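Local coordinates for protein 2-c-methyl-d-erythritol 2,4-cyclodiphosphate synthase (Plasmodium falciparum, PDB 4C81) that probably catalyses the cyclisation of 4-diphosphocytidyl-2-C-methyl-D-erythritol 2-phosphate to 2-C-methyl-D-erythritol 2,4-cyclodiphosphate with release of CMP, in isoprenoid precursor synthesis, at residues Y66-D71 against C173-L178; L80-L85 against A99-Y104; D71-A76 against R103-L108; K139-V144 against S150-K155; K42-T45 against K50-N53. The protein carries 1 engineered substitution. All blocks are in the same frame, centred on the assembly; numbering follows the deposited sequence.

Interaction 1. Residues Y66-D71 against C173-L178; sequences YHSIVD and CFANIL. With ZN (zinc ion), chain B.
Ser68 and Ala175 touch where helix and strand meet, and the flat groups lie to the outside. The imidazole of His67 points off the helix and binds the zinc ion through ND1, at 2.1 Å. Its ring meets that of His17, with the planes at about 75°, and its NE2 is hydrogen-bonded to Ser98. On the far side of the strand, the ring of Phe174 makes edge-to-face contacts with Phe174 of the second and of the third subunit.

Between these rings the packing is made by small side chains. Ser68 OG lies 3.4 Å from Ala175 CB and 3.1 Å from Cys173 SG. The chi1 of 69° sets OG between the backbone N and the carbonyl carbon. In that position OG is hydrogen-bonded to Ile64 O and Ile65 O, about one turn back along the helix, which satisfies a buried hydroxyl. Cys173 turns SG anti to its backbone N, and the sulfur lies alongside that hydroxyl. Ile69 touches the Ala175 methyl from the next helix position, with CG1 4.2 Å from CB. Ile69 also touches Leu102, Ile121 and Ile141.

With small side chains between them, the axes of the two segments approach to 7.3 Å, at 37°. Asp15 and His17 complete the protein ligands of the zinc, and water 1 is a further ligand. Asp15 also pairs its backbone with Cys173. The arrangement is a helix laid on the central sheet of the YgbB fold, with the metal site at its flank.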
# COMPACT_ATOMS: atom_id res chain seq x y z
N TYR A 66 -0.49 7.95 -13.78
CA TYR A 66 0.07 9.30 -13.65
C TYR A 66 -0.41 10.02 -12.39
O TYR A 66 0.38 10.66 -11.71
CB TYR A 66 -0.23 10.15 -14.89
CG TYR A 66 0.68 9.92 -16.10
CD1 TYR A 66 1.80 9.09 -16.04
CD2 TYR A 66 0.42 10.58 -17.30
CE1 TYR A 66 2.62 8.91 -17.14
CE2 TYR A 66 1.25 10.41 -18.41
CZ TYR A 66 2.34 9.57 -18.32
OH TYR A 66 3.15 9.39 -19.42
N HIS A 67 -1.70 9.91 -12.09
CA HIS A 67 -2.28 10.58 -10.93
C HIS A 67 -1.71 10.01 -9.63
O HIS A 67 -1.32 10.78 -8.74
CB HIS A 67 -3.81 10.50 -10.93
CG HIS A 67 -4.45 11.09 -12.14
ND1 HIS A 67 -5.79 10.95 -12.42
CD2 HIS A 67 -3.93 11.80 -13.17
CE1 HIS A 67 -6.08 11.55 -13.56
NE2 HIS A 67 -4.96 12.07 -14.04
N SER A 68 -1.64 8.69 -9.52
CA SER A 68 -1.10 8.07 -8.30
C SER A 68 0.39 8.36 -8.13
O SER A 68 0.85 8.56 -7.01
CB SER A 68 -1.35 6.56 -8.29
OG SER A 68 -0.59 5.90 -9.27
N ILE A 69 1.14 8.40 -9.24
CA ILE A 69 2.55 8.79 -9.18
C ILE A 69 2.71 10.21 -8.63
O ILE A 69 3.53 10.45 -7.74
CB ILE A 69 3.24 8.67 -10.56
CG1 ILE A 69 3.44 7.20 -10.93
CG2 ILE A 69 4.59 9.38 -10.56
CD1 ILE A 69 3.78 6.98 -12.39
N VAL A 70 1.92 11.15 -9.14
CA VAL A 70 1.96 12.54 -8.66
C VAL A 70 1.68 12.60 -7.16
O VAL A 70 2.45 13.20 -6.41
CB VAL A 70 0.97 13.45 -9.42
CG1 VAL A 70 0.86 14.81 -8.75
CG2 VAL A 70 1.41 13.60 -10.85
N ASP A 71 0.61 11.96 -6.71
CA ASP A 71 0.26 12.00 -5.29
C ASP A 71 1.26 11.25 -4.41
O ASP A 71 1.39 11.56 -3.22
CB ASP A 71 -1.18 11.53 -5.06
CG ASP A 71 -2.20 12.61 -5.39
OD1 ASP A 71 -1.84 13.81 -5.43
OD2 ASP A 71 -3.38 12.26 -5.60
N CYS A 173 -4.87 2.04 -8.76
CA CYS A 173 -3.41 2.05 -8.79
C CYS A 173 -2.86 2.45 -7.43
O CYS A 173 -3.38 3.37 -6.80
CB CYS A 173 -2.91 3.04 -9.85
SG CYS A 173 -1.13 2.94 -10.16
N PHE A 174 -1.83 1.73 -6.99
CA PHE A 174 -1.00 2.13 -5.87
C PHE A 174 0.40 2.40 -6.39
O PHE A 174 1.02 1.52 -6.99
CB PHE A 174 -0.93 1.02 -4.81
CG PHE A 174 -2.20 0.83 -4.06
CD1 PHE A 174 -3.23 0.06 -4.60
CD2 PHE A 174 -2.39 1.42 -2.82
CE1 PHE A 174 -4.42 -0.12 -3.91
CE2 PHE A 174 -3.58 1.23 -2.12
CZ PHE A 174 -4.60 0.47 -2.67
N ALA A 175 0.90 3.61 -6.17
CA ALA A 175 2.25 3.97 -6.58
C ALA A 175 3.09 4.19 -5.33
O ALA A 175 2.69 4.95 -4.46
CB ALA A 175 2.23 5.23 -7.43
N ASN A 176 4.24 3.52 -5.25
CA ASN A 176 5.12 3.60 -4.10
C ASN A 176 6.47 4.13 -4.54
O ASN A 176 7.05 3.64 -5.51
CB ASN A 176 5.31 2.22 -3.48
CG ASN A 176 3.99 1.58 -3.11
OD1 ASN A 176 3.53 1.71 -1.98
ND2 ASN A 176 3.37 0.90 -4.08
N ILE A 177 6.97 5.13 -3.83
CA ILE A 177 8.18 5.83 -4.25
C ILE A 177 9.10 6.15 -3.08
O ILE A 177 8.65 6.30 -1.94
CB ILE A 177 7.79 7.13 -4.99
CG1 ILE A 177 8.95 7.64 -5.85
CG2 ILE A 177 7.28 8.20 -4.02
CD1 ILE A 177 8.54 8.69 -6.83
N LEU A 178 10.40 6.21 -3.36
CA LEU A 178 11.38 6.74 -2.42
C LEU A 178 12.00 7.98 -3.05
O LEU A 178 12.35 7.97 -4.24
CB LEU A 178 12.49 5.73 -2.15
CG LEU A 178 12.11 4.52 -1.29
CD1 LEU A 178 13.29 3.56 -1.25
CD2 LEU A 178 11.70 4.92 0.12
ZN ZN B . -7.20 10.20 -11.11
O HOH W 1 -7.28 11.46 -9.81

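Interaction 2. Residues L80-L85 against A99-Y104; sequences LDIGTL and AIFLRY. With CDP (cytidine-5'-diphosphate), chain D.
Ile82 packs on Phe101 where the short, N-capped helix 82-85 meets helix 97-111 in the YgbB fold. This is the tight part. Ile82 CG2 sits over the centre of the Phe101 ring in a CH-pi contact, 3.5 Å from the centroid and 9° off the ring normal. Ile82 CD1 lies over the same face, towards CG and CD1 of the ring, 3.5 Å from Phe101 CD1. Chi1 of -73° sets CG2 anti to the backbone N, and the bend at chi2 (-63°) brings CD1 back over the ring.

The looser part is the Leu85-Tyr104 end, a single methyl contact between partly exposed side chains. There Leu85 CD1 meets Tyr104 CE2 at 3.6 Å, and the two side chains cross at about a right angle. Phe86 also meets both rings, edge-to-face in the case of Tyr104.

The other side of the short helix faces the nucleotide. Arg134 of the third subunit forms a salt bridge with Asp81 OD2, placing the pocket between subunits. Asp81 is the N-cap: in the conformer described, its OD1 accepts from Thr84 N at 3.1 Å, from above the carboxylate plane. The same OD1 takes two ribose hydroxyls, CDP O2' at 2.7 Å and CDP O3' at 2.8 Å.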
# COMPACT_ATOMS: atom_id res chain seq x y z
N LEU A 80 0.55 19.44 -0.25
CA LEU A 80 -0.88 19.22 -0.44
C LEU A 80 -1.06 18.43 -1.73
O LEU A 80 -0.29 18.61 -2.68
CB LEU A 80 -1.65 20.54 -0.50
CG LEU A 80 -1.49 21.50 0.69
CD1 LEU A 80 -2.32 22.75 0.48
CD2 LEU A 80 -1.87 20.82 1.99
N ASP A 81 -2.06 17.55 -1.77
CA ASP A 81 -2.31 16.72 -2.95
C ASP A 81 -2.83 17.55 -4.13
O ASP A 81 -3.17 18.72 -3.97
CB ASP A 81 -3.30 15.59 -2.60
CG ASP A 81 -4.66 16.12 -2.19
OD1 ASP A 81 -5.52 16.33 -3.07
OD2 ASP A 81 -4.88 16.30 -0.97
N ILE A 82 -2.89 16.93 -5.30
CA ILE A 82 -3.32 17.61 -6.53
C ILE A 82 -4.72 18.21 -6.42
O ILE A 82 -4.96 19.34 -6.86
CB ILE A 82 -3.25 16.68 -7.77
CG1 ILE A 82 -1.79 16.45 -8.17
CG2 ILE A 82 -4.02 17.27 -8.94
CD1 ILE A 82 -1.05 17.71 -8.61
N GLY A 83 -5.65 17.46 -5.82
CA GLY A 83 -7.00 17.96 -5.59
C GLY A 83 -7.06 19.22 -4.75
O GLY A 83 -7.90 20.08 -4.98
N THR A 84 -6.15 19.33 -3.78
CA THR A 84 -6.08 20.49 -2.89
C THR A 84 -5.33 21.64 -3.55
O THR A 84 -5.76 22.79 -3.46
CB THR A 84 -5.38 20.15 -1.56
OG1 THR A 84 -6.02 19.03 -0.95
CG2 THR A 84 -5.44 21.34 -0.61
N LEU A 85 -4.21 21.33 -4.19
CA LEU A 85 -3.39 22.34 -4.87
C LEU A 85 -4.12 22.97 -6.05
O LEU A 85 -4.05 24.19 -6.24
CB LEU A 85 -2.06 21.74 -5.36
CG LEU A 85 -0.99 21.45 -4.31
CD1 LEU A 85 0.16 20.67 -4.93
CD2 LEU A 85 -0.48 22.73 -3.68
N ALA A 99 -0.23 16.00 -17.57
CA ALA A 99 1.10 16.49 -17.92
C ALA A 99 1.50 17.70 -17.07
O ALA A 99 2.65 17.82 -16.65
CB ALA A 99 1.16 16.85 -19.40
N ILE A 100 0.54 18.59 -16.82
CA ILE A 100 0.77 19.76 -15.97
C ILE A 100 1.14 19.34 -14.54
O ILE A 100 2.03 19.92 -13.93
CB ILE A 100 -0.47 20.69 -15.95
CG1 ILE A 100 -0.67 21.36 -17.31
CG2 ILE A 100 -0.34 21.76 -14.87
CD1 ILE A 100 -2.03 22.03 -17.47
N PHE A 101 0.45 18.32 -14.02
CA PHE A 101 0.70 17.84 -12.66
C PHE A 101 2.01 17.07 -12.53
O PHE A 101 2.70 17.17 -11.51
CB PHE A 101 -0.45 16.95 -12.16
CG PHE A 101 -1.80 17.63 -12.15
CD1 PHE A 101 -1.93 18.97 -11.80
CD2 PHE A 101 -2.93 16.91 -12.50
CE1 PHE A 101 -3.18 19.58 -11.80
CE2 PHE A 101 -4.18 17.52 -12.50
CZ PHE A 101 -4.31 18.85 -12.15
N LEU A 102 2.36 16.28 -13.54
CA LEU A 102 3.61 15.52 -13.53
C LEU A 102 4.83 16.44 -13.63
O LEU A 102 5.85 16.17 -13.00
CB LEU A 102 3.64 14.48 -14.66
CG LEU A 102 3.03 13.10 -14.37
CD1 LEU A 102 3.83 12.35 -13.31
CD2 LEU A 102 1.57 13.21 -13.96
N ARG A 103 4.72 17.51 -14.41
CA ARG A 103 5.82 18.48 -14.50
C ARG A 103 5.97 19.27 -13.20
O ARG A 103 7.08 19.57 -12.79
CB ARG A 103 5.68 19.41 -15.72
CG ARG A 103 4.61 20.50 -15.63
CD ARG A 103 4.98 21.70 -16.49
NE ARG A 103 5.29 21.33 -17.87
CZ ARG A 103 4.39 21.17 -18.84
NH1 ARG A 103 3.09 21.34 -18.62
NH2 ARG A 103 4.80 20.82 -20.06
N TYR A 104 4.84 19.59 -12.56
CA TYR A 104 4.87 20.23 -11.24
C TYR A 104 5.61 19.34 -10.25
O TYR A 104 6.51 19.80 -9.53
CB TYR A 104 3.46 20.53 -10.72
CG TYR A 104 3.43 20.99 -9.28
CD1 TYR A 104 3.74 22.31 -8.94
CD2 TYR A 104 3.12 20.11 -8.24
CE1 TYR A 104 3.73 22.73 -7.61
CE2 TYR A 104 3.10 20.52 -6.92
CZ TYR A 104 3.41 21.84 -6.61
OH TYR A 104 3.40 22.26 -5.30
O3B CDP D . -11.99 12.30 -8.88
PB CDP D . -10.59 12.74 -8.18
O1B CDP D . -9.49 11.82 -8.87
O2B CDP D . -10.28 14.18 -8.38
O3A CDP D . -10.62 12.27 -6.64
PA CDP D . -11.88 12.47 -5.65
O1A CDP D . -13.09 12.89 -6.38
O2A CDP D . -11.93 11.28 -4.78
O5' CDP D . -11.40 13.70 -4.73
C5' CDP D . -10.69 14.83 -5.26
C4' CDP D . -9.99 15.60 -4.14
O4' CDP D . -10.96 15.80 -3.09
C3' CDP D . -8.89 14.76 -3.50
O3' CDP D . -7.66 14.92 -4.20
C2' CDP D . -8.81 15.39 -2.11
O2' CDP D . -8.03 16.59 -2.16
C1' CDP D . -10.27 15.76 -1.80
N1 CDP D . -10.84 14.73 -0.87
C2 CDP D . -10.45 14.74 0.48
O2 CDP D . -9.64 15.58 0.89
N3 CDP D . -10.97 13.79 1.35
C4 CDP D . -11.88 12.83 0.92
N4 CDP D . -12.35 11.94 1.79
C5 CDP D . -12.28 12.81 -0.41
C6 CDP D . -11.76 13.75 -1.31

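Interaction 3. Residues D71-A76 against R103-L108; sequences DSILGA and RYARLL
Ile73 and Ala105 are the nearest pair between 71-76 and 103-108, on helices 64-77 and 97-111, which pack side by side in the helical layer of the YgbB fold. The axes of the two segments come within 9.7 Å, at 33° between their N-to-C directions.

The aliphatic contacts come first. Ile73 straddles the Ala105 methyl: its CD1 lies 3.8 Å from Ala105 CB and its CG2 4.0 Å from the same atom. With chi1 at -68°, the two branches fork towards the neighbouring helix. Ile73 also touches Ile177 of strand 170-181, so it is wedged between helix and sheet. Leu74 meets Leu108 at about a right angle. Their CD2 atoms come very near, but Leu74 has two conformers, so the closeness is doubtful.

Polar groups take no part across the interface. Those of 71-76 are used away from it: Ser72 OG bonds to Ile69 O, and Asp71 OD1 accepts from Ile82 N, which ties this helix to the nucleotide-binding turn.

The aromatic contact is also carried by Leu74. In the conformer described, its CD2 comes to the edge of the Tyr104 ring, near the ring plane, at 3.7 Å from CE2.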
# COMPACT_ATOMS: atom_id res chain seq x y z
N ASP A 71 0.61 11.96 -6.71
CA ASP A 71 0.26 12.00 -5.29
C ASP A 71 1.26 11.25 -4.41
O ASP A 71 1.39 11.56 -3.22
CB ASP A 71 -1.18 11.53 -5.06
CG ASP A 71 -2.20 12.61 -5.39
OD1 ASP A 71 -1.84 13.81 -5.43
OD2 ASP A 71 -3.38 12.26 -5.60
N SER A 72 1.98 10.28 -4.97
CA SER A 72 3.04 9.60 -4.22
C SER A 72 4.20 10.57 -3.96
O SER A 72 4.75 10.61 -2.86
CB SER A 72 3.54 8.33 -4.94
OG SER A 72 4.47 8.61 -5.97
N ILE A 73 4.55 11.36 -4.97
CA ILE A 73 5.58 12.39 -4.85
C ILE A 73 5.17 13.49 -3.86
O ILE A 73 5.95 13.85 -2.97
CB ILE A 73 5.92 13.00 -6.23
CG1 ILE A 73 6.60 11.96 -7.12
CG2 ILE A 73 6.81 14.23 -6.08
CD1 ILE A 73 6.69 12.35 -8.57
N LEU A 74 3.97 14.03 -4.03
CA LEU A 74 3.45 15.05 -3.12
C LEU A 74 3.38 14.50 -1.70
O LEU A 74 3.80 15.16 -0.74
CB LEU A 74 2.06 15.52 -3.56
CG LEU A 74 2.02 16.31 -4.87
CD1 LEU A 74 0.59 16.66 -5.25
CD2 LEU A 74 2.88 17.55 -4.74
N GLY A 75 2.88 13.28 -1.57
CA GLY A 75 2.78 12.63 -0.27
C GLY A 75 4.13 12.48 0.41
O GLY A 75 4.28 12.76 1.60
N ALA A 76 5.13 12.05 -0.36
CA ALA A 76 6.49 11.88 0.15
C ALA A 76 7.06 13.18 0.72
O ALA A 76 7.76 13.15 1.74
CB ALA A 76 7.39 11.34 -0.94
N ARG A 103 4.72 17.51 -14.41
CA ARG A 103 5.82 18.48 -14.50
C ARG A 103 5.97 19.27 -13.20
O ARG A 103 7.08 19.57 -12.79
CB ARG A 103 5.68 19.41 -15.72
CG ARG A 103 4.61 20.50 -15.63
CD ARG A 103 4.98 21.70 -16.49
NE ARG A 103 5.29 21.33 -17.87
CZ ARG A 103 4.39 21.17 -18.84
NH1 ARG A 103 3.09 21.34 -18.62
NH2 ARG A 103 4.80 20.82 -20.06
N TYR A 104 4.84 19.59 -12.56
CA TYR A 104 4.87 20.23 -11.24
C TYR A 104 5.61 19.34 -10.25
O TYR A 104 6.51 19.80 -9.53
CB TYR A 104 3.46 20.53 -10.72
CG TYR A 104 3.43 20.99 -9.28
CD1 TYR A 104 3.74 22.31 -8.94
CD2 TYR A 104 3.12 20.11 -8.24
CE1 TYR A 104 3.73 22.73 -7.61
CE2 TYR A 104 3.10 20.52 -6.92
CZ TYR A 104 3.41 21.84 -6.61
OH TYR A 104 3.40 22.26 -5.30
N ALA A 105 5.24 18.06 -10.22
CA ALA A 105 5.85 17.10 -9.30
C ALA A 105 7.35 16.94 -9.54
O ALA A 105 8.13 16.91 -8.59
CB ALA A 105 5.14 15.75 -9.40
N ARG A 106 7.75 16.84 -10.81
CA ARG A 106 9.16 16.74 -11.16
C ARG A 106 9.92 17.96 -10.65
O ARG A 106 10.96 17.82 -10.02
CB ARG A 106 9.34 16.62 -12.67
CG ARG A 106 10.79 16.46 -13.12
CD ARG A 106 10.90 16.30 -14.63
NE ARG A 106 10.35 17.46 -15.34
CZ ARG A 106 10.99 18.62 -15.52
NH1 ARG A 106 12.21 18.81 -15.03
NH2 ARG A 106 10.39 19.60 -16.20
N LEU A 107 9.38 19.14 -10.92
CA LEU A 107 10.04 20.39 -10.52
C LEU A 107 10.01 20.61 -9.01
O LEU A 107 10.91 21.24 -8.46
CB LEU A 107 9.43 21.59 -11.26
CG LEU A 107 9.67 21.58 -12.77
CD1 LEU A 107 8.77 22.58 -13.48
CD2 LEU A 107 11.14 21.87 -13.07
N LEU A 108 8.98 20.10 -8.34
CA LEU A 108 8.88 20.15 -6.88
C LEU A 108 10.00 19.33 -6.23
O LEU A 108 10.62 19.78 -5.27
CB LEU A 108 7.52 19.64 -6.41
CG LEU A 108 7.29 19.49 -4.90
CD1 LEU A 108 7.26 20.85 -4.22
CD2 LEU A 108 6.00 18.73 -4.64

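Interaction 4. Residues K139-V144 against S150-K155; sequences KNISTV and SQISVK
Ile152 has the most surface buried here, and it lies against Ile141 and Ser142 of the helix. Its CD1 is the probing atom. It comes 3.4 Å from Ile141 CG2, tighter than usual for two carbons, and 3.4 Å from the backbone N of Ser142. The chi1 of -55° puts CG1 anti to the carbonyl carbon, and chi2 near 169° extends the chain straight to the helix.

Ile141 answers with both branches. CG2 takes the end of Ile152, while Ile141 CD1 reaches back to Ile152 CG2 at 4.0 Å. The two side chains cross at a slant, with Ile152 CD1 against CG2 and CB of Ile141. Beyond them Ile141 also touches Ile65, Ile69 and Ile121, which joins this contact to the rest of the apolar interior.

Ser142 is the third member. Its CB closes over Ile152 CD1 at 3.8 Å, but its hydroxyl turns to the helix backbone. Ser142 OG donates to Lys139 O at 2.6 Å, from above the carbonyl plane, and is also hydrogen-bonded to Ile138 O. The same Lys139 oxygen accepts from Thr143 OG1 at 2.9 Å and from Thr143 N. Three donors thus grip one carbonyl, and the two hydroxyls are held close to the helix.

The strand lies beside strand 114-124, with Ser153 and Lys155 bonded through their backbones to Ile121. Together these elements form a beta-alpha-beta unit: strand 114-124, helix 130-145 and the parallel strand 152-157, with the helix packed on the sheet through Ile141 and Ile152.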
# COMPACT_ATOMS: atom_id res chain seq x y z
N LYS A 139 8.58 3.80 -20.50
CA LYS A 139 9.21 4.83 -21.33
C LYS A 139 8.59 6.20 -21.08
O LYS A 139 9.30 7.19 -20.95
CB LYS A 139 9.10 4.46 -22.82
CG LYS A 139 9.82 5.42 -23.76
CD LYS A 139 9.75 4.94 -25.20
CE LYS A 139 10.42 5.93 -26.14
NZ LYS A 139 10.36 5.47 -27.56
N ASN A 140 7.26 6.24 -21.01
CA ASN A 140 6.53 7.48 -20.76
C ASN A 140 6.85 8.07 -19.39
O ASN A 140 7.09 9.27 -19.27
CB ASN A 140 5.02 7.25 -20.88
CG ASN A 140 4.57 7.04 -22.32
OD1 ASN A 140 5.33 7.24 -23.27
ND2 ASN A 140 3.31 6.64 -22.48
N ILE A 141 6.85 7.23 -18.35
CA ILE A 141 7.17 7.68 -17.00
C ILE A 141 8.61 8.21 -16.91
O ILE A 141 8.86 9.24 -16.28
CB ILE A 141 6.96 6.56 -15.95
CG1 ILE A 141 5.48 6.19 -15.84
CG2 ILE A 141 7.50 6.98 -14.59
CD1 ILE A 141 5.24 4.88 -15.13
N SER A 142 9.54 7.50 -17.54
CA SER A 142 10.95 7.90 -17.54
C SER A 142 11.13 9.27 -18.19
O SER A 142 11.91 10.09 -17.72
CB SER A 142 11.82 6.86 -18.25
OG SER A 142 11.42 6.68 -19.60
N THR A 143 10.39 9.51 -19.27
CA THR A 143 10.46 10.77 -20.00
C THR A 143 9.90 11.95 -19.20
O THR A 143 10.53 13.00 -19.12
CB THR A 143 9.71 10.68 -21.35
OG1 THR A 143 10.27 9.62 -22.14
CG2 THR A 143 9.80 11.99 -22.12
N VAL A 144 8.72 11.76 -18.62
CA VAL A 144 8.01 12.84 -17.93
C VAL A 144 8.65 13.18 -16.58
O VAL A 144 8.55 14.32 -16.11
CB VAL A 144 6.51 12.51 -17.73
CG1 VAL A 144 5.77 13.72 -17.17
CG2 VAL A 144 5.88 12.07 -19.04
N SER A 150 15.38 1.96 -15.41
CA SER A 150 15.76 1.03 -14.34
C SER A 150 15.25 1.45 -12.96
O SER A 150 15.32 0.66 -12.01
CB SER A 150 17.28 0.87 -14.29
OG SER A 150 17.91 2.05 -13.81
N GLN A 151 14.75 2.68 -12.84
CA GLN A 151 14.17 3.17 -11.59
C GLN A 151 12.65 3.00 -11.52
O GLN A 151 12.03 3.46 -10.56
CB GLN A 151 14.51 4.66 -11.41
CG GLN A 151 15.99 4.93 -11.25
CD GLN A 151 16.34 6.40 -11.36
OE1 GLN A 151 16.77 6.87 -12.41
NE2 GLN A 151 16.14 7.14 -10.27
N ILE A 152 12.06 2.34 -12.51
CA ILE A 152 10.60 2.22 -12.63
C ILE A 152 10.14 0.76 -12.75
O ILE A 152 10.70 -0.01 -13.53
CB ILE A 152 10.09 2.98 -13.87
CG1 ILE A 152 10.55 4.44 -13.85
CG2 ILE A 152 8.56 2.91 -13.95
CD1 ILE A 152 10.31 5.17 -15.15
N SER A 153 9.13 0.41 -11.97
CA SER A 153 8.43 -0.86 -12.09
C SER A 153 6.94 -0.58 -12.22
O SER A 153 6.39 0.25 -11.49
CB SER A 153 8.67 -1.73 -10.86
OG SER A 153 7.79 -2.83 -10.83
N VAL A 154 6.29 -1.28 -13.15
CA VAL A 154 4.83 -1.26 -13.26
C VAL A 154 4.33 -2.69 -13.46
O VAL A 154 4.84 -3.43 -14.32
CB VAL A 154 4.34 -0.33 -14.39
CG1 VAL A 154 4.84 -0.80 -15.75
CG2 VAL A 154 2.82 -0.24 -14.38
N LYS A 155 3.35 -3.08 -12.64
CA LYS A 155 2.82 -4.44 -12.62
C LYS A 155 1.30 -4.36 -12.53
O LYS A 155 0.76 -3.44 -11.92
CB LYS A 155 3.35 -5.21 -11.40
CG LYS A 155 4.79 -4.89 -11.01
CD LYS A 155 5.34 -5.85 -9.95
CE LYS A 155 4.72 -5.64 -8.58
NZ LYS A 155 5.05 -4.32 -7.96

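Interaction 5. Residues K42-T45 against K50-N53; sequences KTLT and KINN
Leu44 and Ile51 lie side by side across a small antiparallel hairpin, strands 43-46 and 49-51. The backbone gives one near-straight bond. Ile51 N donates to Leu44 O at 2.8 Å, with an N-H...O angle of 164°. One step on, Thr45 and Lys50 form a non-hydrogen-bonded pair, with CA atoms 4.5 Å apart.

The apolar contact lies on the face of Leu44 and Ile51. Their side chains point the same way, with Leu44 CD2 4.0 Å from Ile51 CG1. Leu44 also touches Val54 and Val56 and Ile51 touches Pro128, so this face is buried against the rest of the chain.

The polar contacts are on the other face. Lys50 bends at chi2 (-75°), folding its chain back across the hairpin. Its NZ then makes a weak hydrogen bond to Thr45 OG1, at 3.4 Å. The aliphatic part of Lys50 serves as well: its CD approaches the Thr43 methyl CG2 at 4.0 Å, and the two side chains cross at about a right angle.

A water bridges the open end of the hairpin. Thr43 holds OG1 anti to its backbone N (chi1 179°), which carries the hydroxyl out to water 2 at 3.0 Å. That water accepts from Thr43 OG1 and donates to Asn52 O, also at 3.0 Å, linking the two segments at the corner near Asn52.

The chemistry implies a hairpin joined by a short backbone bond and a buried apolar face, with a weak lysine-threonine bond and a bridging water on its polar side.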
# COMPACT_ATOMS: atom_id res chain seq x y z
N LYS A 42 -15.08 9.09 -22.48
CA LYS A 42 -13.75 9.38 -22.99
C LYS A 42 -12.89 8.11 -22.99
O LYS A 42 -13.04 7.26 -22.11
CB LYS A 42 -13.08 10.47 -22.15
CG LYS A 42 -11.87 11.13 -22.81
CD LYS A 42 -11.00 11.88 -21.81
CE LYS A 42 -11.73 13.06 -21.16
NZ LYS A 42 -12.55 12.64 -19.99
N THR A 43 -11.98 8.01 -23.96
CA THR A 43 -11.05 6.88 -24.04
C THR A 43 -10.05 6.91 -22.88
O THR A 43 -9.46 7.95 -22.60
CB THR A 43 -10.29 6.86 -25.40
OG1 THR A 43 -9.38 5.75 -25.43
CG2 THR A 43 -9.51 8.16 -25.61
N LEU A 44 -9.86 5.76 -22.23
CA LEU A 44 -8.91 5.64 -21.11
C LEU A 44 -7.47 5.85 -21.55
O LEU A 44 -7.04 5.35 -22.59
CB LEU A 44 -9.04 4.26 -20.44
CG LEU A 44 -8.02 3.91 -19.34
CD1 LEU A 44 -8.21 4.79 -18.12
CD2 LEU A 44 -8.12 2.43 -18.97
N THR A 45 -6.72 6.59 -20.74
CA THR A 45 -5.27 6.72 -20.87
C THR A 45 -4.65 6.15 -19.61
O THR A 45 -5.11 6.44 -18.50
CB THR A 45 -4.84 8.19 -21.03
OG1 THR A 45 -5.55 8.78 -22.12
CG2 THR A 45 -3.34 8.28 -21.28
N LYS A 50 -2.82 5.28 -24.62
CA LYS A 50 -4.24 5.19 -24.93
C LYS A 50 -4.69 3.73 -24.96
O LYS A 50 -4.01 2.88 -25.54
CB LYS A 50 -4.55 5.85 -26.28
CG LYS A 50 -4.37 7.36 -26.29
CD LYS A 50 -5.50 8.06 -25.57
CE LYS A 50 -5.37 9.57 -25.67
NZ LYS A 50 -6.53 10.28 -25.06
N ILE A 51 -5.83 3.46 -24.33
CA ILE A 51 -6.41 2.12 -24.26
C ILE A 51 -7.72 2.16 -25.05
O ILE A 51 -8.75 2.57 -24.54
CB ILE A 51 -6.69 1.68 -22.80
CG1 ILE A 51 -5.48 1.97 -21.90
CG2 ILE A 51 -7.05 0.21 -22.75
CD1 ILE A 51 -4.20 1.31 -22.34
N ASN A 52 -7.65 1.74 -26.31
CA ASN A 52 -8.73 1.99 -27.26
C ASN A 52 -10.02 1.21 -27.02
O ASN A 52 -11.08 1.60 -27.53
CB ASN A 52 -8.24 1.75 -28.70
CG ASN A 52 -7.05 2.63 -29.07
OD1 ASN A 52 -6.86 3.71 -28.51
ND2 ASN A 52 -6.25 2.17 -30.02
N ASN A 53 -9.95 0.13 -26.25
CA ASN A 53 -11.12 -0.71 -25.96
C ASN A 53 -11.76 -0.47 -24.59
O ASN A 53 -12.63 -1.23 -24.17
CB ASN A 53 -10.77 -2.20 -26.14
CG ASN A 53 -9.94 -2.77 -25.00
OD1 ASN A 53 -10.20 -3.88 -24.53
ND2 ASN A 53 -8.93 -2.03 -24.56
O HOH W 2 -11.83 4.05 -25.98

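Interactions 1, 3 and 4 are buried, while interaction 2 lies at the surface and interaction 5 is partly buried at the edge of the fold. Helix 64-77 serves both interaction 1, against the sheet, and interaction 3, against helix 97-111; interaction 2 uses that second helix too. Interactions 1 and 4 reach the same sheet and meet through Ile69 and Ile141. The buried contacts are aliphatic or made by small side chains, with no clear hydrogen bond across them. Interaction 2 combines aromatic packing with nucleotide binding, and interaction 1 borders the zinc. Interaction 5 stands apart, with its centre about 20 Å from that of interaction 1, and joins its strands by a backbone bond, an apolar pair and a bridging water.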